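Local coordinates for Ral guanine nucleotide dissociation stimulator-like 2 (Mus musculus, PDB 4JGW), which probably acts as a guanine nucleotide exchange factor for a small G protein, and binds GTP-loaded Rap1A and H-Ras in vitro, at residues D22-F26 with A58-H62; A97-E101 with R143-F147. All blocks are in the same frame, centred on the assembly; numbering follows the deposited sequence.

Interaction 1: residues D22-F26 with A58-H62; sequences DGATF and ALVRH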
loop_
_atom_site.group_PDB
_atom_site.type_symbol
_atom_site.label_atom_id
_atom_site.label_comp_id
_atom_site.label_asym_id
_atom_site.label_seq_id
_atom_site.Cartn_x
_atom_site.Cartn_y
_atom_site.Cartn_z
ATOM N N ASP A 22 24.599 4.090 24.063
ATOM C CA ASP A 22 23.997 3.263 25.121
ATOM C C ASP A 22 23.431 1.933 24.611
ATOM O O ASP A 22 23.949 0.862 24.945
ATOM C CB ASP A 22 22.933 4.061 25.891
ATOM C CG ASP A 22 22.366 3.301 27.088
ATOM O OD1 ASP A 22 23.087 2.477 27.694
ATOM O OD2 ASP A 22 21.189 3.541 27.432
ATOM N N GLY A 23 22.380 2.010 23.796
ATOM C CA GLY A 23 21.762 0.820 23.221
ATOM C C GLY A 23 21.438 0.967 21.745
ATOM O O GLY A 23 20.387 0.516 21.293
ATOM N N ALA A 24 22.349 1.588 20.997
ATOM C CA ALA A 24 22.149 1.856 19.572
ATOM C C ALA A 24 23.464 1.962 18.800
ATOM O O ALA A 24 24.504 2.302 19.367
ATOM C CB ALA A 24 21.318 3.124 19.379
ATOM N N THR A 25 23.400 1.670 17.504
ATOM C CA THR A 25 24.539 1.808 16.599
ATOM C C THR A 25 24.209 2.817 15.497
ATOM O O THR A 25 23.170 2.719 14.840
ATOM C CB THR A 25 24.942 0.445 15.987
ATOM O OG1 THR A 25 25.300 -0.462 17.038
ATOM C CG2 THR A 25 26.127 0.592 15.036
ATOM N N PHE A 26 25.102 3.783 15.310
ATOM C CA PHE A 26 24.921 4.844 14.326
ATOM C C PHE A 26 25.997 4.778 13.248
ATOM O O PHE A 26 27.097 4.278 13.486
ATOM C CB PHE A 26 24.967 6.217 15.009
ATOM C CG PHE A 26 23.840 6.461 15.975
ATOM C CD1 PHE A 26 23.943 6.061 17.303
ATOM C CD2 PHE A 26 22.679 7.103 15.560
ATOM C CE1 PHE A 26 22.902 6.287 18.199
ATOM C CE2 PHE A 26 21.633 7.335 16.447
ATOM C CZ PHE A 26 21.745 6.927 17.768
ATOM N N ALA A 58 16.034 3.001 22.762
ATOM C CA ALA A 58 17.025 3.808 22.050
ATOM C C ALA A 58 16.441 4.447 20.792
ATOM O O ALA A 58 16.835 5.552 20.409
ATOM C CB ALA A 58 18.245 2.971 21.704
ATOM N N LEU A 59 15.504 3.748 20.155
ATOM C CA LEU A 59 14.788 4.283 18.999
ATOM C C LEU A 59 14.010 5.538 19.383
ATOM O O LEU A 59 13.991 6.515 18.633
ATOM C CB LEU A 59 13.843 3.236 18.391
ATOM C CG LEU A 59 14.401 1.918 17.836
ATOM C CD1 LEU A 59 13.305 1.135 17.124
ATOM C CD2 LEU A 59 15.583 2.126 16.903
ATOM N N VAL A 60 13.389 5.503 20.563
ATOM C CA VAL A 60 12.598 6.622 21.075
ATOM C C VAL A 60 13.476 7.818 21.469
ATOM O O VAL A 60 13.081 8.969 21.266
ATOM C CB VAL A 60 11.677 6.179 22.246
ATOM C CG1 VAL A 60 11.008 7.378 22.922
ATOM C CG2 VAL A 60 10.620 5.198 21.744
ATOM N N ARG A 61 14.659 7.540 22.023
ATOM C CA ARG A 61 15.635 8.591 22.341
ATOM C C ARG A 61 16.060 9.332 21.075
ATOM O O ARG A 61 16.105 10.563 21.053
ATOM C CB ARG A 61 16.869 8.022 23.056
ATOM C CG ARG A 61 16.646 7.659 24.519
ATOM C CD ARG A 61 17.969 7.462 25.269
ATOM N NE ARG A 61 18.687 6.257 24.851
ATOM C CZ ARG A 61 18.512 5.045 25.376
ATOM N NH1 ARG A 61 17.634 4.848 26.353
ATOM N NH2 ARG A 61 19.217 4.018 24.919
ATOM N N HIS A 62 16.357 8.566 20.027
ATOM C CA HIS A 62 16.709 9.107 18.716
ATOM C C HIS A 62 15.511 9.827 18.080
ATOM O O HIS A 62 15.676 10.864 17.434
ATOM C CB HIS A 62 17.222 7.976 17.815
ATOM C CG HIS A 62 17.794 8.435 16.508
ATOM N ND1 HIS A 62 18.861 9.303 16.420
ATOM C CD2 HIS A 62 17.465 8.113 15.234
ATOM C CE1 HIS A 62 19.153 9.511 15.149
ATOM N NE2 HIS A 62 18.323 8.799 14.407
#
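Asp22 OD2 lies 3.2 Å from Arg61 NH2 in a salt bridge at the solvent-facing end of this contact. OD2 stands over one face of the guanidinium, away from its N-H directions, so the attraction is electrostatic rather than a directed hydrogen bond. The setting is a helix packed against an antiparallel sheet in the N-terminal Ras-GEF region: Asp22 and Gly23 form the short turn of the beta-hairpin between strands 11-21 and 24-33, and helix 56-63 runs past it. Arg61 reaches the turn because its chain bends at chi3 (-70°), bringing the guanidinium edge near Gly23 N. Three small residues, Gly23, Ala24 and Ala58, let strand and helix come close in the middle of the contact. Gly23 O is 3.3 Å from Ala58 CB, and the methyl of Ala24 meets that of Ala58 at 3.9 Å. Leu51 of strand 46-54 packs against Ala24, Phe26 and His62, widening this apolar patch.

Farther along the strand, Phe26 and His62 make an edge-to-face aromatic pair with centroids 5.1 Å apart and planes at 65°. Phe26 offers the edge and His62 the face. A second edge-to-face partner of His62 is Phe75, while Arg49 makes a cation-pi contact with Phe26. Histidine suits this buried place because it supplies both a flat surface for phenylalanine and a polar end that finds a partner: NE2 is hydrogen-bonded to Asp72 OD2. That bond should fix the rotation of the imidazole, and the carboxylate probably favours a proton on NE2. With CG anti to the backbone N (chi1 -172°), the imidazole of His62 lies where Phe26 CE2 can stand above its plane, 3.4 Å from ND1.

Interaction 2: residues A97-E101 with R143-F147; sequences ADRLE and RLESF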
loop_
_atom_site.group_PDB
_atom_site.type_symbol
_atom_site.label_atom_id
_atom_site.label_comp_id
_atom_site.label_asym_id
_atom_site.label_seq_id
_atom_site.Cartn_x
_atom_site.Cartn_y
_atom_site.Cartn_z
ATOM N N ALA A 97 6.036 8.881 26.301
ATOM C CA ALA A 97 5.631 9.426 27.599
ATOM C C ALA A 97 6.644 9.091 28.695
ATOM O O ALA A 97 6.868 9.898 29.593
ATOM C CB ALA A 97 4.246 8.927 27.979
ATOM N N ASP A 98 7.251 7.907 28.608
ATOM C CA ASP A 98 8.338 7.513 29.507
ATOM C C ASP A 98 9.524 8.467 29.398
ATOM O O ASP A 98 10.008 8.983 30.407
ATOM C CB ASP A 98 8.806 6.086 29.206
ATOM C CG ASP A 98 7.921 5.026 29.837
ATOM O OD1 ASP A 98 6.950 5.382 30.537
ATOM O OD2 ASP A 98 8.205 3.827 29.628
ATOM N N ARG A 99 9.976 8.692 28.164
ATOM C CA ARG A 99 11.134 9.539 27.881
ATOM C C ARG A 99 10.935 10.978 28.357
ATOM O O ARG A 99 11.864 11.597 28.878
ATOM C CB ARG A 99 11.483 9.486 26.385
ATOM C CG ARG A 99 12.641 10.383 25.937
ATOM C CD ARG A 99 13.972 9.994 26.566
ATOM N NE ARG A 99 15.027 10.942 26.211
ATOM C CZ ARG A 99 16.248 10.956 26.741
ATOM N NH1 ARG A 99 16.597 10.069 27.666
ATOM N NH2 ARG A 99 17.127 11.864 26.339
ATOM N N LEU A 100 9.720 11.494 28.189
ATOM C CA LEU A 100 9.380 12.842 28.643
ATOM C C LEU A 100 9.358 12.944 30.169
ATOM O O LEU A 100 9.779 13.958 30.732
ATOM C CB LEU A 100 8.036 13.295 28.056
ATOM C CG LEU A 100 7.944 13.566 26.549
ATOM C CD1 LEU A 100 6.490 13.718 26.123
ATOM C CD2 LEU A 100 8.756 14.793 26.139
ATOM N N GLU A 101 8.871 11.891 30.824
ATOM C CA GLU A 101 8.794 11.833 32.287
ATOM C C GLU A 101 10.169 11.766 32.948
ATOM O O GLU A 101 10.391 12.387 33.988
ATOM C CB GLU A 101 7.942 10.643 32.737
ATOM C CG GLU A 101 6.444 10.874 32.624
ATOM C CD GLU A 101 5.637 9.589 32.720
ATOM O OE1 GLU A 101 6.201 8.540 33.101
ATOM O OE2 GLU A 101 4.428 9.631 32.415
ATOM N N ARG A 143 -1.344 10.315 30.347
ATOM C CA ARG A 143 0.064 10.346 30.729
ATOM C C ARG A 143 0.785 11.529 30.076
ATOM O O ARG A 143 1.678 12.129 30.676
ATOM C CB ARG A 143 0.724 9.038 30.298
ATOM C CG ARG A 143 1.718 8.450 31.274
ATOM C CD ARG A 143 2.346 7.207 30.669
ATOM N NE ARG A 143 3.277 6.541 31.573
ATOM C CZ ARG A 143 3.982 5.457 31.261
ATOM N NH1 ARG A 143 3.876 4.907 30.056
ATOM N NH2 ARG A 143 4.802 4.921 32.156
ATOM N N LEU A 144 0.386 11.858 28.848
ATOM C CA LEU A 144 0.988 12.960 28.099
ATOM C C LEU A 144 0.499 14.332 28.562
ATOM O O LEU A 144 1.309 15.221 28.833
ATOM C CB LEU A 144 0.749 12.791 26.593
ATOM C CG LEU A 144 1.158 13.936 25.655
ATOM C CD1 LEU A 144 2.674 14.089 25.574
ATOM C CD2 LEU A 144 0.566 13.733 24.269
ATOM N N GLU A 145 -0.821 14.504 28.644
ATOM C CA GLU A 145 -1.395 15.817 28.954
ATOM C C GLU A 145 -1.224 16.233 30.419
ATOM O O GLU A 145 -1.239 17.424 30.731
ATOM C CB GLU A 145 -2.856 15.930 28.482
ATOM C CG GLU A 145 -3.924 15.428 29.446
ATOM C CD GLU A 145 -5.330 15.813 28.999
ATOM O OE1 GLU A 145 -5.812 15.258 27.986
ATOM O OE2 GLU A 145 -5.954 16.669 29.663
ATOM N N SER A 146 -1.045 15.251 31.304
ATOM C CA SER A 146 -0.708 15.528 32.700
ATOM C C SER A 146 0.741 15.996 32.814
ATOM O O SER A 146 1.070 16.788 33.694
ATOM C CB SER A 146 -0.944 14.302 33.586
ATOM O OG SER A 146 -0.032 13.260 33.279
ATOM N N PHE A 147 1.595 15.497 31.921
ATOM C CA PHE A 147 2.997 15.911 31.850
ATOM C C PHE A 147 3.133 17.362 31.391
ATOM O O PHE A 147 3.979 18.103 31.898
ATOM C CB PHE A 147 3.789 14.972 30.927
ATOM C CG PHE A 147 5.033 15.590 30.344
ATOM C CD1 PHE A 147 6.224 15.609 31.065
ATOM C CD2 PHE A 147 5.015 16.155 29.071
ATOM C CE1 PHE A 147 7.374 16.185 30.529
ATOM C CE2 PHE A 147 6.159 16.734 28.529
ATOM C CZ PHE A 147 7.340 16.748 29.259
HETATM O O HOH W 1 2.975 11.738 32.965
#
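Leu100 lays its CB over one face of the Phe147 ring, 3.8 Å from the centroid and only 15° off the ring normal, a CH-pi contact. The leucine branches beyond follow the far part of the ring, CD1 beside CE2 and CD2 beside CZ. CD1 also touches Leu144 CD1 at 3.9 Å. The first torsion of Phe147 sets CG beside the carbonyl carbon, which carries the ring across the gap between the helices, and Leu144 O lies at the ring's edge. A broad aromatic fits here because it can bridge that gap. This is helix-on-helix packing within the all-helical part of the RasGEF N-terminal region: segments 97-101 and 143-147 run nearly parallel, at 24°, with axes 10.0 Å apart, and helix 108-128 packs on both through Ala118, Leu122, Leu111 and Thr115.

On the more exposed side the contact is carried by Arg143. Its chain is extended from CG to NE, laying the CD methylene 3.7 Å from Ala97 CB, a residue small enough to let the arginine pass close to the helix. The charged end then meets two acids about one helical turn apart. Asp98 OD1 forms a salt bridge to NH2 at 2.7 Å from over the guanidinium face, with the carboxylate plane turned 81° from the guanidinium. Glu101 OE2 approaches obliquely and forms a longer salt bridge to NE, at 3.4 Å. The same OE2 accepts a hydrogen bond from a water at 2.6 Å, and this water donates its other bond to Arg143 O at 2.7 Å, linking the glutamate to the arginine's own backbone.

Interactions 1 and 2 are successive layers of the N-terminal Ras-GEF region, their centres about 19 Å apart. Helix 56-63 lies between them: Val60 packs on Arg99 of helix 89-101, and Arg61, already salt-bridged in interaction 1, also touches Arg99. Helix 89-101 in turn carries interaction 2. Both contacts are partly buried, with an apolar or aromatic interior and charges at the margin. Their chemistry differs with the elements joined. Where sheet meets helix, small residues allow close approach and the histidine is tied to an outside acid. Between the two helices, Leu100, Leu144 and Phe147 fill the interface, with Ala97 the small residue beside the arginine, which serves two acids with a water joining in.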